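Local coordinates for nucleoprotein (Schmallenberg virus, PDB 4JNG), which encapsidates the viral genomic RNA, shielding it from nucleases and forming the helical nucleocapsid that serves as template for transcription and replication, at residues T72-H77 and D88-L93; Y138-G143 and D156-V161. All blocks are in the same frame, centred on the assembly; numbering follows the deposited sequence.

Interaction 1 of 2, residues T72-H77 and D88-L93; sequences TVVNNH and DNAITL. With nucleotides of chain A.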
ATOM      1  N   THR B  72      11.848  -9.612 -28.505  1.00  4.92           N
ATOM      2  CA  THR B  72      11.353 -10.627 -27.585  1.00  4.99           C
ATOM      3  C   THR B  72      11.975 -10.377 -26.219  1.00  5.07           C
ATOM      4  O   THR B  72      13.195 -10.446 -26.058  1.00  5.57           O
ATOM      5  CB  THR B  72      11.665 -12.050 -28.069  1.00  5.06           C
ATOM      6  OG1 THR B  72      10.904 -12.306 -29.254  1.00  5.91           O
ATOM      7  CG2 THR B  72      11.276 -13.087 -27.013  1.00  5.00           C
ATOM      8  N   VAL B  73      11.117 -10.086 -25.246  1.00  4.97           N
ATOM      9  CA  VAL B  73      11.535  -9.664 -23.916  1.00  4.91           C
ATOM     10  C   VAL B  73      11.098 -10.717 -22.877  1.00  4.96           C
ATOM     11  O   VAL B  73       9.964 -11.190 -22.903  1.00  4.87           O
ATOM     12  CB  VAL B  73      10.906  -8.287 -23.591  1.00  4.97           C
ATOM     13  CG1 VAL B  73      11.378  -7.763 -22.242  1.00  5.10           C
ATOM     14  CG2 VAL B  73      11.220  -7.271 -24.700  1.00  4.98           C
ATOM     15  N   VAL B  74      12.006 -11.080 -21.975  1.00  4.92           N
ATOM     16  CA  VAL B  74      11.670 -11.910 -20.814  1.00  4.91           C
ATOM     17  C   VAL B  74      11.006 -11.033 -19.748  1.00  4.73           C
ATOM     18  O   VAL B  74      11.553 -10.012 -19.340  1.00  4.30           O
ATOM     19  CB  VAL B  74      12.912 -12.626 -20.247  1.00  4.93           C
ATOM     20  CG1 VAL B  74      12.608 -13.321 -18.924  1.00  4.96           C
ATOM     21  CG2 VAL B  74      13.408 -13.647 -21.256  1.00  4.96           C
ATOM     22  N   ASN B  75       9.810 -11.441 -19.334  1.00  4.71           N
ATOM     23  CA  ASN B  75       8.995 -10.679 -18.405  1.00  4.89           C
ATOM     24  C   ASN B  75       9.111 -11.264 -16.994  1.00  4.98           C
ATOM     25  O   ASN B  75       8.433 -12.240 -16.672  1.00  4.97           O
ATOM     26  CB  ASN B  75       7.536 -10.689 -18.871  1.00  4.90           C
ATOM     27  CG  ASN B  75       6.596  -9.986 -17.901  1.00  5.01           C
ATOM     28  OD1 ASN B  75       7.027  -9.361 -16.918  1.00  4.85           O
ATOM     29  ND2 ASN B  75       5.293 -10.086 -18.174  1.00  5.09           N
ATOM     30  N   ASN B  76       9.990 -10.668 -16.188  1.00  4.94           N
ATOM     31  CA  ASN B  76      10.143 -10.998 -14.762  1.00  5.01           C
ATOM     32  C   ASN B  76       9.556  -9.903 -13.864  1.00  5.44           C
ATOM     33  O   ASN B  76       9.809  -9.869 -12.659  1.00  5.56           O
ATOM     34  CB  ASN B  76      11.624 -11.237 -14.418  1.00  4.87           C
ATOM     35  CG  ASN B  76      12.054 -12.681 -14.632  1.00  4.80           C
ATOM     36  OD1 ASN B  76      11.399 -13.438 -15.338  1.00  4.73           O
ATOM     37  ND2 ASN B  76      13.157 -13.070 -14.006  1.00  4.83           N
ATOM     38  N   HIS B  77       8.744  -9.028 -14.450  1.00  5.84           N
ATOM     39  CA  HIS B  77       8.113  -7.937 -13.708  1.00  6.05           C
ATOM     40  C   HIS B  77       6.807  -8.357 -13.038  1.00  7.25           C
ATOM     41  O   HIS B  77       6.515  -7.933 -11.919  1.00  7.26           O
ATOM     42  CB  HIS B  77       7.842  -6.763 -14.633  1.00  5.21           C
ATOM     43  CG  HIS B  77       9.076  -6.039 -15.051  1.00  5.06           C
ATOM     44  ND1 HIS B  77       9.708  -5.125 -14.239  1.00  5.00           N
ATOM     45  CD2 HIS B  77       9.795  -6.088 -16.197  1.00  4.96           C
ATOM     46  CE1 HIS B  77      10.765  -4.640 -14.867  1.00  5.00           C
ATOM     47  NE2 HIS B  77      10.839  -5.209 -16.056  1.00  4.91           N
ATOM     48  N   ASP B  88      21.169 -16.389 -20.587  1.00  4.80           N
ATOM     49  CA  ASP B  88      22.279 -15.440 -20.609  1.00  4.93           C
ATOM     50  C   ASP B  88      22.239 -14.525 -21.839  1.00  5.06           C
ATOM     51  O   ASP B  88      22.723 -13.400 -21.780  1.00  5.16           O
ATOM     52  CB  ASP B  88      23.627 -16.168 -20.523  1.00  4.97           C
ATOM     53  CG  ASP B  88      23.939 -16.680 -19.116  1.00  5.24           C
ATOM     54  OD1 ASP B  88      23.298 -16.235 -18.134  1.00  5.28           O
ATOM     55  OD2 ASP B  88      24.849 -17.526 -18.987  1.00  5.92           O
ATOM     56  N   ASN B  89      21.652 -15.007 -22.932  1.00  5.29           N
ATOM     57  CA  ASN B  89      21.499 -14.219 -24.154  1.00  5.50           C
ATOM     58  C   ASN B  89      20.098 -13.667 -24.334  1.00  5.13           C
ATOM     59  O   ASN B  89      19.755 -13.202 -25.418  1.00  5.02           O
ATOM     60  CB  ASN B  89      21.866 -15.061 -25.365  1.00  6.71           C
ATOM     61  CG  ASN B  89      23.300 -15.533 -25.324  1.00  9.36           C
ATOM     62  OD1 ASN B  89      24.068 -15.136 -24.448  1.00 10.29           O
ATOM     63  ND2 ASN B  89      23.674 -16.377 -26.283  1.00 12.39           N
ATOM     64  N   ALA B  90      19.291 -13.706 -23.271  1.00  4.93           N
ATOM     65  CA  ALA B  90      17.956 -13.129 -23.320  1.00  4.90           C
ATOM     66  C   ALA B  90      18.001 -11.703 -22.811  1.00  4.82           C
ATOM     67  O   ALA B  90      18.902 -11.331 -22.040  1.00  4.74           O
ATOM     68  CB  ALA B  90      16.979 -13.952 -22.498  1.00  4.91           C
ATOM     69  N   ILE B  91      17.015 -10.914 -23.231  1.00  4.74           N
ATOM     70  CA  ILE B  91      16.889  -9.535 -22.793  1.00  4.85           C
ATOM     71  C   ILE B  91      15.633  -9.369 -21.956  1.00  4.75           C
ATOM     72  O   ILE B  91      14.550  -9.817 -22.311  1.00  4.30           O
ATOM     73  CB  ILE B  91      16.896  -8.484 -23.950  1.00  4.90           C
ATOM     74  CG1 ILE B  91      15.985  -8.897 -25.114  1.00  4.91           C
ATOM     75  CG2 ILE B  91      18.308  -8.275 -24.465  1.00  4.94           C
ATOM     76  CD1 ILE B  91      15.851  -7.835 -26.192  1.00  4.90           C
ATOM     77  N   THR B  92      15.829  -8.758 -20.800  1.00  4.83           N
ATOM     78  CA  THR B  92      14.759  -8.172 -20.032  1.00  4.82           C
ATOM     79  C   THR B  92      14.719  -6.720 -20.443  1.00  4.68           C
ATOM     80  O   THR B  92      15.582  -6.257 -21.184  1.00  4.51           O
ATOM     81  CB  THR B  92      15.073  -8.258 -18.528  1.00  4.81           C
ATOM     82  OG1 THR B  92      16.332  -7.627 -18.278  1.00  4.00           O
ATOM     83  CG2 THR B  92      15.148  -9.705 -18.095  1.00  4.82           C
ATOM     84  N   LEU B  93      13.727  -6.003 -19.949  1.00  4.58           N
ATOM     85  CA  LEU B  93      13.621  -4.578 -20.157  1.00  4.83           C
ATOM     86  C   LEU B  93      14.868  -3.870 -19.652  1.00  4.77           C
ATOM     87  O   LEU B  93      15.401  -2.953 -20.312  1.00  4.40           O
ATOM     88  CB  LEU B  93      12.375  -4.042 -19.452  1.00  4.89           C
ATOM     89  CG  LEU B  93      11.552  -2.956 -20.153  1.00  5.09           C
ATOM     90  CD1 LEU B  93      11.495  -3.148 -21.661  1.00  4.98           C
ATOM     91  CD2 LEU B  93      10.148  -2.954 -19.569  1.00  5.52           C
TER
ATOM     92  P     U A  25      14.767  -7.664 -13.780  1.00  4.75           P
ATOM     93  OP1   U A  25      13.991  -7.338 -14.998  1.00  4.56           O
ATOM     94  OP2   U A  25      16.092  -7.040 -13.554  1.00  4.17           O
ATOM     95  O5'   U A  25      13.813  -7.364 -12.544  1.00  4.70           O
ATOM     96  C5'   U A  25      12.501  -7.936 -12.481  1.00  4.87           C
ATOM     97  C4'   U A  25      11.975  -7.820 -11.076  1.00  5.03           C
ATOM     98  O4'   U A  25      12.886  -8.486 -10.163  1.00  5.11           O
ATOM     99  C3'   U A  25      11.878  -6.402 -10.542  1.00  5.17           C
ATOM    100  O3'   U A  25      10.672  -5.803 -11.015  1.00  5.66           O
ATOM    101  C2'   U A  25      11.924  -6.624  -9.032  1.00  5.18           C
ATOM    102  O2'   U A  25      10.655  -6.954  -8.513  1.00  4.51           O
ATOM    103  C1'   U A  25      12.862  -7.827  -8.911  1.00  5.36           C
ATOM    104  N1    U A  25      14.248  -7.529  -8.501  1.00  6.31           N
ATOM    105  C2    U A  25      14.518  -7.518  -7.144  1.00  7.81           C
ATOM    106  O2    U A  25      13.663  -7.715  -6.298  1.00  8.66           O
ATOM    107  N3    U A  25      15.825  -7.261  -6.816  1.00  8.31           N
ATOM    108  C4    U A  25      16.872  -7.023  -7.681  1.00  7.80           C
ATOM    109  O4    U A  25      17.998  -6.810  -7.227  1.00  7.52           O
ATOM    110  C5    U A  25      16.516  -7.058  -9.068  1.00  6.47           C
ATOM    111  C6    U A  25      15.249  -7.309  -9.422  1.00  5.91           C
ATOM    112  P     U A  26      10.553  -4.211 -11.130  1.00  6.67           P
ATOM    113  OP1   U A  26       9.232  -3.895 -11.724  1.00  6.83           O
ATOM    114  OP2   U A  26      11.789  -3.700 -11.769  1.00  6.09           O
ATOM    115  O5'   U A  26      10.579  -3.733  -9.606  1.00  8.28           O
ATOM    116  C5'   U A  26       9.381  -3.655  -8.805  1.00  9.94           C
ATOM    117  C4'   U A  26       9.704  -3.171  -7.404  1.00 12.15           C
ATOM    118  O4'   U A  26      10.737  -4.011  -6.827  1.00 12.61           O
ATOM    119  C3'   U A  26      10.255  -1.756  -7.285  1.00 14.45           C
ATOM    120  O3'   U A  26       9.231  -0.769  -7.175  1.00 16.53           O
ATOM    121  C2'   U A  26      11.027  -1.805  -5.969  1.00 15.68           C
ATOM    122  O2'   U A  26      10.248  -1.505  -4.828  1.00 16.93           O
ATOM    123  C1'   U A  26      11.532  -3.250  -5.938  1.00 14.86           C
ATOM    124  N1    U A  26      12.942  -3.379  -6.335  1.00 17.19           N
ATOM    125  C2    U A  26      13.897  -3.315  -5.339  1.00 20.41           C
ATOM    126  O2    U A  26      13.618  -3.178  -4.160  1.00 23.72           O
ATOM    127  N3    U A  26      15.194  -3.431  -5.773  1.00 21.68           N
ATOM    128  C4    U A  26      15.628  -3.588  -7.074  1.00 22.42           C
ATOM    129  O4    U A  26      16.835  -3.674  -7.304  1.00 24.72           O
ATOM    130  C5    U A  26      14.581  -3.629  -8.049  1.00 20.41           C
ATOM    131  C6    U A  26      13.306  -3.520  -7.657  1.00 17.08           C
ATOM    132  P     U A  24      19.974  -9.408 -14.259  1.00  4.70           P
ATOM    133  OP1   U A  24      19.806  -8.898 -15.665  1.00  4.55           O
ATOM    134  OP2   U A  24      20.637  -8.549 -13.250  1.00  4.29           O
ATOM    135  O5'   U A  24      18.543  -9.789 -13.686  1.00  4.36           O
ATOM    136  C5'   U A  24      17.710 -10.775 -14.311  1.00  4.83           C
ATOM    137  C4'   U A  24      16.524 -11.074 -13.429  1.00  4.87           C
ATOM    138  O4'   U A  24      16.950 -11.859 -12.278  1.00  4.85           O
ATOM    139  C3'   U A  24      15.831  -9.867 -12.818  1.00  4.86           C
ATOM    140  O3'   U A  24      14.921  -9.262 -13.719  1.00  4.71           O
ATOM    141  C2'   U A  24      15.136 -10.491 -11.614  1.00  4.91           C
ATOM    142  O2'   U A  24      13.959 -11.219 -11.909  1.00  4.66           O
ATOM    143  C1'   U A  24      16.204 -11.472 -11.136  1.00  4.91           C
ATOM    144  N1    U A  24      17.126 -10.912 -10.136  1.00  4.97           N
ATOM    145  C2    U A  24      16.682 -10.848  -8.829  1.00  5.05           C
ATOM    146  O2    U A  24      15.571 -11.215  -8.489  1.00  5.03           O
ATOM    147  N3    U A  24      17.587 -10.325  -7.937  1.00  5.31           N
ATOM    148  C4    U A  24      18.862  -9.876  -8.210  1.00  5.59           C
ATOM    149  O4    U A  24      19.557  -9.433  -7.296  1.00  6.34           O
ATOM    150  C5    U A  24      19.244  -9.973  -9.586  1.00  5.39           C
ATOM    151  C6    U A  24      18.384 -10.473 -10.481  1.00  5.08           C
TER
HETATM  152  O   HOH W   1      15.130 -12.298 -24.858  1.00  3.75           O
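In the RNA-binding site, the end of strand 69-74 meets the loop leading into helix 93-110, and V74 and I91 are joined by one backbone bond. V74 N donates to I91 O over 2.9 Å, nearly straight at 167°. The same oxygen receives a CA-H...O contact from V73 CA at 3.4 Å, so two successive strand residues converge on it. Beside this bond a water spans the backbones, donating to T72 O and accepting from I91 N at 2.8 Å. I91 CG1, wedged between its own N and carbonyl carbon (chi1 46°), comes to 3.3 Å from T72 O, while V74 CG2 packs against A90 CB at 3.8 Å. Past the strand, an Asx turn, in which N75 OD1 accepts from H77 N, leads into the RNA-binding H77. Its imidazole bridges protein and RNA: NE2 sits 3.9 Å from L93 CB, buried without a polar partner in the model, and ND1 donates to OP1 of U26 of chain A, which lies in the ring plane at 2.8 Å. N76 ND2 grips the ribose O2' of U24 of chain A at 2.9 Å. T92 OG1 N-caps the helix through the backbone N of R95, itself an RNA-binding residue.

Interaction 2 of 2, residues Y138-G143 and D156-V161; sequences YTMYLG and DFYPLV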
ATOM      1  N   TYR B 138      28.396  12.347 -23.615  1.00 10.68           N
ATOM      2  CA  TYR B 138      27.581  11.151 -23.844  1.00  9.27           C
ATOM      3  C   TYR B 138      27.695  10.107 -22.725  1.00  7.72           C
ATOM      4  O   TYR B 138      26.711   9.447 -22.413  1.00  7.28           O
ATOM      5  CB  TYR B 138      27.896  10.527 -25.215  1.00  9.96           C
ATOM      6  CG  TYR B 138      29.215   9.793 -25.288  1.00 10.78           C
ATOM      7  CD1 TYR B 138      30.427  10.482 -25.247  1.00 12.54           C
ATOM      8  CD2 TYR B 138      29.254   8.408 -25.396  1.00 11.06           C
ATOM      9  CE1 TYR B 138      31.635   9.809 -25.302  1.00 14.82           C
ATOM     10  CE2 TYR B 138      30.456   7.728 -25.452  1.00 12.60           C
ATOM     11  CZ  TYR B 138      31.644   8.429 -25.406  1.00 15.61           C
ATOM     12  OH  TYR B 138      32.843   7.752 -25.468  1.00 19.56           O
ATOM     13  N   THR B 139      28.870   9.977 -22.107  1.00  7.06           N
ATOM     14  CA  THR B 139      29.081   8.931 -21.101  1.00  7.25           C
ATOM     15  C   THR B 139      28.311   9.208 -19.809  1.00  6.77           C
ATOM     16  O   THR B 139      27.786   8.287 -19.199  1.00  6.87           O
ATOM     17  CB  THR B 139      30.575   8.689 -20.770  1.00  8.86           C
ATOM     18  OG1 THR B 139      31.105   9.792 -20.029  1.00 10.15           O
ATOM     19  CG2 THR B 139      31.389   8.481 -22.027  1.00  9.67           C
ATOM     20  N   MET B 140      28.230  10.472 -19.404  1.00  7.11           N
ATOM     21  CA  MET B 140      27.494  10.829 -18.188  1.00  7.38           C
ATOM     22  C   MET B 140      25.989  10.745 -18.411  1.00  6.70           C
ATOM     23  O   MET B 140      25.263  10.160 -17.594  1.00  7.49           O
ATOM     24  CB  MET B 140      27.863  12.236 -17.711  1.00  9.33           C
ATOM     25  CG  MET B 140      27.379  12.502 -16.295  1.00 12.51           C
ATOM     26  SD  MET B 140      27.917  14.068 -15.590  1.00 17.18           S
ATOM     27  CE  MET B 140      26.644  14.250 -14.350  1.00 19.74           C
ATOM     28  N   TYR B 141      25.541  11.330 -19.520  1.00  5.65           N
ATOM     29  CA  TYR B 141      24.128  11.399 -19.881  1.00  5.12           C
ATOM     30  C   TYR B 141      23.518  10.020 -20.109  1.00  4.92           C
ATOM     31  O   TYR B 141      22.425   9.734 -19.636  1.00  4.71           O
ATOM     32  CB  TYR B 141      23.953  12.254 -21.147  1.00  5.11           C
ATOM     33  CG  TYR B 141      22.515  12.553 -21.505  1.00  5.00           C
ATOM     34  CD1 TYR B 141      21.793  13.516 -20.812  1.00  4.98           C
ATOM     35  CD2 TYR B 141      21.875  11.879 -22.542  1.00  5.03           C
ATOM     36  CE1 TYR B 141      20.477  13.796 -21.131  1.00  4.99           C
ATOM     37  CE2 TYR B 141      20.558  12.158 -22.875  1.00  5.07           C
ATOM     38  CZ  TYR B 141      19.865  13.118 -22.164  1.00  5.12           C
ATOM     39  OH  TYR B 141      18.552  13.394 -22.489  1.00  5.72           O
ATOM     40  N   LEU B 142      24.218   9.176 -20.857  1.00  4.93           N
ATOM     41  CA  LEU B 142      23.729   7.833 -21.126  1.00  4.95           C
ATOM     42  C   LEU B 142      23.978   6.925 -19.933  1.00  5.06           C
ATOM     43  O   LEU B 142      23.282   5.930 -19.762  1.00  5.13           O
ATOM     44  CB  LEU B 142      24.392   7.247 -22.367  1.00  4.95           C
ATOM     45  CG  LEU B 142      24.124   7.963 -23.688  1.00  4.91           C
ATOM     46  CD1 LEU B 142      25.008   7.350 -24.752  1.00  4.92           C
ATOM     47  CD2 LEU B 142      22.660   7.881 -24.096  1.00  4.94           C
ATOM     48  N   GLY B 143      24.963   7.280 -19.113  1.00  5.26           N
ATOM     49  CA  GLY B 143      25.235   6.568 -17.860  1.00  5.50           C
ATOM     50  C   GLY B 143      24.062   6.526 -16.895  1.00  5.58           C
ATOM     51  O   GLY B 143      24.042   5.699 -15.979  1.00  6.82           O
ATOM     52  N   ASP B 156      32.589   5.087 -18.216  1.00  7.99           N
ATOM     53  CA  ASP B 156      33.570   5.773 -17.378  1.00  9.63           C
ATOM     54  C   ASP B 156      33.067   5.928 -15.946  1.00  9.77           C
ATOM     55  O   ASP B 156      33.006   7.037 -15.417  1.00 10.07           O
ATOM     56  CB  ASP B 156      33.907   7.143 -17.992  1.00 11.47           C
ATOM     57  CG  ASP B 156      34.623   7.026 -19.326  1.00 14.59           C
ATOM     58  OD1 ASP B 156      35.546   6.190 -19.450  1.00 16.34           O
ATOM     59  OD2 ASP B 156      34.274   7.786 -20.254  1.00 18.30           O
ATOM     60  N   PHE B 157      32.666   4.801 -15.358  1.00 10.23           N
ATOM     61  CA  PHE B 157      32.237   4.707 -13.953  1.00 10.98           C
ATOM     62  C   PHE B 157      31.003   5.524 -13.550  1.00 11.23           C
ATOM     63  O   PHE B 157      30.622   5.507 -12.385  1.00 12.30           O
ATOM     64  CB  PHE B 157      33.406   5.053 -13.010  1.00 13.21           C
ATOM     65  CG  PHE B 157      34.374   3.923 -12.800  1.00 16.20           C
ATOM     66  CD1 PHE B 157      34.027   2.835 -12.012  1.00 19.57           C
ATOM     67  CD2 PHE B 157      35.641   3.955 -13.374  1.00 17.25           C
ATOM     68  CE1 PHE B 157      34.918   1.792 -11.809  1.00 22.16           C
ATOM     69  CE2 PHE B 157      36.535   2.919 -13.177  1.00 19.58           C
ATOM     70  CZ  PHE B 157      36.173   1.834 -12.392  1.00 22.66           C
ATOM     71  N   TYR B 158      30.357   6.218 -14.482  1.00 11.95           N
ATOM     72  CA  TYR B 158      29.268   7.125 -14.100  1.00 12.20           C
ATOM     73  C   TYR B 158      28.078   6.449 -13.403  1.00  9.76           C
ATOM     74  O   TYR B 158      27.563   6.988 -12.428  1.00 10.61           O
ATOM     75  CB  TYR B 158      28.800   7.974 -15.293  1.00 14.09           C
ATOM     76  CG  TYR B 158      29.720   9.145 -15.551  1.00 15.73           C
ATOM     77  CD1 TYR B 158      29.918  10.114 -14.572  1.00 18.09           C
ATOM     78  CD2 TYR B 158      30.414   9.272 -16.746  1.00 14.88           C
ATOM     79  CE1 TYR B 158      30.769  11.185 -14.782  1.00 19.53           C
ATOM     80  CE2 TYR B 158      31.267  10.343 -16.965  1.00 17.46           C
ATOM     81  CZ  TYR B 158      31.437  11.295 -15.980  1.00 20.07           C
ATOM     82  OH  TYR B 158      32.279  12.358 -16.187  1.00 23.87           O
ATOM     83  N   PRO B 159      27.635   5.276 -13.896  1.00  5.97           N
ATOM     84  CA  PRO B 159      26.484   4.631 -13.260  1.00  5.43           C
ATOM     85  C   PRO B 159      26.738   4.259 -11.792  1.00  5.99           C
ATOM     86  O   PRO B 159      25.825   4.331 -10.980  1.00  5.81           O
ATOM     87  CB  PRO B 159      26.265   3.371 -14.108  1.00  5.07           C
ATOM     88  CG  PRO B 159      26.894   3.677 -15.418  1.00  5.03           C
ATOM     89  CD  PRO B 159      28.063   4.563 -15.112  1.00  5.22           C
ATOM     90  N   LEU B 160      27.972   3.876 -11.477  1.00  7.04           N
ATOM     91  CA  LEU B 160      28.380   3.584 -10.104  1.00  8.72           C
ATOM     92  C   LEU B 160      28.237   4.787  -9.187  1.00 10.17           C
ATOM     93  O   LEU B 160      27.621   4.689  -8.128  1.00 11.09           O
ATOM     94  CB  LEU B 160      29.830   3.095 -10.059  1.00  9.67           C
ATOM     95  CG  LEU B 160      30.452   2.985  -8.660  1.00 11.25           C
ATOM     96  CD1 LEU B 160      29.674   2.025  -7.776  1.00 11.03           C
ATOM     97  CD2 LEU B 160      31.907   2.564  -8.776  1.00 13.73           C
ATOM     98  N   VAL B 161      28.818   5.913  -9.595  1.00 12.62           N
ATOM     99  CA  VAL B 161      28.827   7.113  -8.755  1.00 13.58           C
ATOM    100  C   VAL B 161      27.474   7.828  -8.778  1.00 13.61           C
ATOM    101  O   VAL B 161      27.077   8.423  -7.778  1.00 14.66           O
ATOM    102  CB  VAL B 161      29.988   8.081  -9.103  1.00 14.45           C
ATOM    103  CG1 VAL B 161      31.326   7.357  -9.022  1.00 14.58           C
ATOM    104  CG2 VAL B 161      29.808   8.730 -10.473  1.00 15.53           C
TER
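The short helix 138-142 and the start of helix 158-168 approach closely where G143 CA comes to 5.1 Å from P159 CA, whereas at the other end T139 CA and D156 CA are 6.6 Å apart. No hydrogen bond joins the two segments; the contact is a helix-to-helix packing built on a Met-aromatic and CH-pi arrangement, with the phenol ring of Y158 as its centrepiece. M140 CB lies over the middle of one face, 3.9 Å from the centroid of the Y158 ring and only 8° off the ring normal. M140 CG is anti to the backbone N (chi1 -166°), and the chain is extended beyond it, crossing the tyrosine side chain at about a right angle. The sulfur stands oblique to the ring, with M140 SD 4.7 Å from the Y158 centroid and 31° off the normal. Against the opposite face, offset toward the rim, D156 O lies 3.7 Å above the Y158 ring plane, so the ring is flanked by a methionine from one segment and a backbone carbonyl from its own. Outside the two segments, Y158 also touches S207 and V208 of helix 198-209, and L160, on the same helix as Y158, packs on R223 of a second subunit. Where the backbones run closest, G143 O touches the proline ring at P159 CG. T139 reaches two partners: its methyl, CG2, meets D156 OD2 at 3.5 Å, while its hydroxyl turns to the tyrosine. T139 OG1 lies near the plane of the Y158 ring, at its edge, 3.1 Å from CE2.

In the fold
From the N terminus, the chain passes through helices 20-31, 37-45 and 47-56 before entering the hairpin of strands 61-66 and 69-74. Interaction 1 then closes a ten-residue loop without helix or strand and hands the chain to helix 93-110. After helix 112-121, interaction 2 closes a second irregular loop, with twelve residues between its segments, that joins helix 138-142 to helix 158-168. The contacts follow in series, neither nested nor crossed; the centres of interactions 1 and 2 are about 23 Å apart and their nearest atoms about 12 Å apart. Helix 93-110 relates them: it starts at interaction 1, and further along, I104, A105 and K109 receive Y138 and L142 from segment 138-143.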